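Local coordinates for N-acetyltransferase domain-containing protein (Deinococcus radiodurans, PDB 3S6F) that binds coenzyme A and probably works as a GNAT-family N-acetyltransferase, although its substrate is not established, at residues G62-L67 with A74-L79. Residues are numbered along the deposited sequence; the frame is centred on the assembly and turned at random. Where two conformers were deposited one is given.
Sequences GFVNAL and ASIPLL. With COA (coenzyme A), chain B.
Ser75 O takes the backbone N of Leu67 at 2.8 Å, nearly along the C=O axis, and the CA-H of Ala66 also leans on it. Ser75 N returns the bond to Leu67 O, which closes an antiparallel hydrogen-bonded pair. Farther on, Val64 and Leu79 form a non-hydrogen-bonded pair, but the register has slipped by one residue, and a bulge around Ile76, Pro77 and Leu78 takes up the difference. Asn65 spans this irregular piece. Its N donates to Leu78 O (3.2 Å), while chi1 of 69° sets CG between the backbone N and the carbonyl carbon, and OD1 makes a weak, bent bond of 3.0 Å with Leu78 N. The Asn65 and Pro77 side chains cross at about a right angle, OD1 lying 3.6 Å from Pro77 CD. An alanine in place of Asn65 would probably leave Leu78 N without this partner and open a gap beside Pro77. Asn65 O, buried against Ile76 CG2, has no hydrogen-bond donor. Leu78 CD1 reaches the edge of the Phe63 ring in its plane, and Phe27 meets that ring edge-to-face. Leu67 CG packs on Pro77 CG at 3.8 Å. On the other face, Val64 CG2 meets Ile76 CG2 under helix 90-102. Past the bulge, Leu79 O accepts N4P of coenzyme A (2.9 Å) and the Leu79 side chain lies against CDP. A bulge in this strand, with the backbone beyond it gripping the cofactor's pantetheine arm, is characteristic of the GNAT fold.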
loop_
_atom_site.group_PDB
_atom_site.type_symbol
_atom_site.label_atom_id
_atom_site.label_comp_id
_atom_site.label_asym_id
_atom_site.label_seq_id
_atom_site.Cartn_x
_atom_site.Cartn_y
_atom_site.Cartn_z
ATOM N N GLY A 62 -21.105 1.419 1.197
ATOM C CA GLY A 62 -19.913 0.746 0.682
ATOM C C GLY A 62 -18.798 1.724 0.630
ATOM O O GLY A 62 -19.033 2.927 0.413
ATOM N N PHE A 63 -17.557 1.243 0.768
ATOM C CA PHE A 63 -16.400 2.128 0.624
ATOM C C PHE A 63 -15.223 1.325 0.181
ATOM O O PHE A 63 -15.146 0.099 0.334
ATOM C CB PHE A 63 -16.068 2.910 1.915
ATOM C CG PHE A 63 -15.352 2.097 2.967
ATOM C CD1 PHE A 63 -16.029 1.270 3.816
ATOM C CD2 PHE A 63 -13.974 2.150 3.034
ATOM C CE1 PHE A 63 -15.348 0.505 4.737
ATOM C CE2 PHE A 63 -13.300 1.417 3.985
ATOM C CZ PHE A 63 -13.980 0.574 4.804
ATOM N N VAL A 64 -14.228 2.042 -0.337
ATOM C CA VAL A 64 -12.898 1.508 -0.651
ATOM C C VAL A 64 -11.910 2.638 -0.412
ATOM O O VAL A 64 -12.202 3.806 -0.719
ATOM C CB VAL A 64 -12.833 0.991 -2.094
ATOM C CG1 VAL A 64 -13.150 2.079 -3.126
ATOM C CG2 VAL A 64 -11.523 0.310 -2.403
ATOM N N ASN A 65 -10.733 2.315 0.110
ATOM C CA ASN A 65 -9.681 3.308 0.261
ATOM C C ASN A 65 -8.413 2.864 -0.442
ATOM O O ASN A 65 -8.252 1.699 -0.808
ATOM C CB ASN A 65 -9.397 3.658 1.736
ATOM C CG ASN A 65 -8.739 2.517 2.522
ATOM O OD1 ASN A 65 -8.978 1.349 2.239
ATOM N ND2 ASN A 65 -7.985 2.890 3.563
ATOM N N ALA A 66 -7.463 3.796 -0.571
ATOM C CA ALA A 66 -6.203 3.489 -1.221
ATOM C C ALA A 66 -5.102 4.375 -0.652
ATOM O O ALA A 66 -5.307 5.571 -0.367
ATOM C CB ALA A 66 -6.272 3.633 -2.739
ATOM N N LEU A 67 -3.923 3.779 -0.576
ATOM C CA LEU A 67 -2.657 4.468 -0.298
ATOM C C LEU A 67 -1.953 4.644 -1.622
ATOM O O LEU A 67 -2.064 3.786 -2.502
ATOM C CB LEU A 67 -1.789 3.608 0.627
ATOM C CG LEU A 67 -2.499 2.967 1.829
ATOM C CD1 LEU A 67 -1.496 2.100 2.607
ATOM C CD2 LEU A 67 -3.226 3.975 2.734
ATOM N N ALA A 74 0.457 2.122 -5.590
ATOM C CA ALA A 74 -0.690 2.264 -4.749
ATOM C C ALA A 74 -1.078 0.910 -4.177
ATOM O O ALA A 74 -0.780 -0.148 -4.736
ATOM C CB ALA A 74 -1.862 2.880 -5.504
ATOM N N SER A 75 -1.756 0.931 -3.032
ATOM C CA SER A 75 -2.351 -0.275 -2.494
ATOM C C SER A 75 -3.718 0.015 -1.910
ATOM O O SER A 75 -4.017 1.132 -1.501
ATOM C CB SER A 75 -1.463 -0.925 -1.443
ATOM O OG SER A 75 -1.390 -0.104 -0.265
ATOM N N ILE A 76 -4.545 -1.025 -1.859
ATOM C CA ILE A 76 -5.960 -0.916 -1.480
ATOM C C ILE A 76 -6.192 -1.673 -0.178
ATOM O O ILE A 76 -6.340 -2.888 -0.210
ATOM C CB ILE A 76 -6.882 -1.410 -2.601
ATOM C CG1 ILE A 76 -6.631 -0.505 -3.884
ATOM C CG2 ILE A 76 -8.355 -1.366 -2.161
ATOM C CD1 ILE A 76 -7.284 -0.951 -5.170
ATOM N N PRO A 77 -6.160 -0.989 0.979
ATOM C CA PRO A 77 -6.286 -1.726 2.231
ATOM C C PRO A 77 -7.641 -2.343 2.507
ATOM O O PRO A 77 -7.713 -3.438 3.064
ATOM C CB PRO A 77 -5.927 -0.660 3.298
ATOM C CG PRO A 77 -5.084 0.347 2.566
ATOM C CD PRO A 77 -5.718 0.403 1.198
ATOM N N LEU A 78 -8.700 -1.594 2.217
ATOM C CA LEU A 78 -10.066 -1.932 2.628
ATOM C C LEU A 78 -11.042 -1.774 1.493
ATOM O O LEU A 78 -11.031 -0.758 0.790
ATOM C CB LEU A 78 -10.518 -1.044 3.791
ATOM C CG LEU A 78 -9.684 -1.034 5.068
ATOM C CD1 LEU A 78 -10.145 0.118 5.972
ATOM C CD2 LEU A 78 -9.726 -2.393 5.791
ATOM N N LEU A 79 -11.936 -2.743 1.355
ATOM C CA LEU A 79 -13.085 -2.708 0.457
ATOM C C LEU A 79 -14.224 -3.394 1.192
ATOM O O LEU A 79 -14.077 -4.552 1.589
ATOM C CB LEU A 79 -12.780 -3.439 -0.853
ATOM C CG LEU A 79 -13.967 -3.681 -1.795
ATOM C CD1 LEU A 79 -14.466 -2.374 -2.409
ATOM C CD2 LEU A 79 -13.603 -4.719 -2.856
HETATM N N1A COA B . -16.615 -15.948 -1.160
HETATM C C2A COA B . -16.903 -16.306 -2.459
HETATM N N3A COA B . -17.237 -15.376 -3.417
HETATM C C4A COA B . -17.300 -14.073 -3.046
HETATM C C5A COA B . -17.044 -13.688 -1.734
HETATM C C6A COA B . -16.670 -14.634 -0.782
HETATM N N6A COA B . -16.375 -14.300 0.480
HETATM N N7A COA B . -17.193 -12.338 -1.674
HETATM C C8A COA B . -17.544 -11.899 -2.902
HETATM N N9A COA B . -17.618 -12.957 -3.762
HETATM C C1B COA B . -17.918 -12.914 -5.192
HETATM C C2B COA B . -19.182 -13.688 -5.542
HETATM O O2B COA B . -18.961 -14.209 -6.816
HETATM C C3B COA B . -20.281 -12.641 -5.631
HETATM O O3B COA B . -21.375 -13.013 -6.451
HETATM P P3B COA B . -22.726 -13.625 -5.790
HETATM O O7A COA B . -22.306 -14.871 -5.051
HETATM O O8A COA B . -23.287 -12.596 -4.842
HETATM O O9A COA B . -23.637 -13.904 -6.961
HETATM C C4B COA B . -19.470 -11.484 -6.193
HETATM O O4B COA B . -18.183 -11.595 -5.600
HETATM C C5B COA B . -20.073 -10.125 -5.888
HETATM O O5B COA B . -19.464 -9.157 -6.724
HETATM P P1A COA B . -20.056 -7.655 -6.673
HETATM O O1A COA B . -19.313 -6.910 -7.724
HETATM O O2A COA B . -21.556 -7.625 -6.706
HETATM O O3A COA B . -19.483 -7.175 -5.263
HETATM P P2A COA B . -20.260 -6.976 -3.872
HETATM O O4A COA B . -21.046 -8.190 -3.553
HETATM O O5A COA B . -20.970 -5.669 -3.930
HETATM O O6A COA B . -18.999 -6.804 -2.921
HETATM C CBP COA B . -17.238 -7.693 -1.571
HETATM C CCP COA B . -17.955 -7.777 -2.909
HETATM C CDP COA B . -16.682 -6.268 -1.383
HETATM C CEP COA B . -16.060 -8.693 -1.575
HETATM C CAP COA B . -18.278 -8.055 -0.497
HETATM O OAP COA B . -18.585 -9.437 -0.535
HETATM C C9P COA B . -17.765 -7.716 0.883
HETATM O O9P COA B . -17.920 -6.493 1.378
HETATM N N8P COA B . -17.208 -8.655 1.636
HETATM C C7P COA B . -16.698 -8.376 2.974
HETATM C C6P COA B . -15.362 -7.619 2.988
HETATM C C5P COA B . -14.396 -8.238 2.020
HETATM O O5P COA B . -14.234 -9.462 2.016
HETATM N N4P COA B . -13.749 -7.381 1.216
HETATM C C3P COA B . -12.618 -7.762 0.404
HETATM C C2P COA B . -11.359 -7.196 1.059
HETATM S S1P COA B . -10.921 -8.032 2.621
#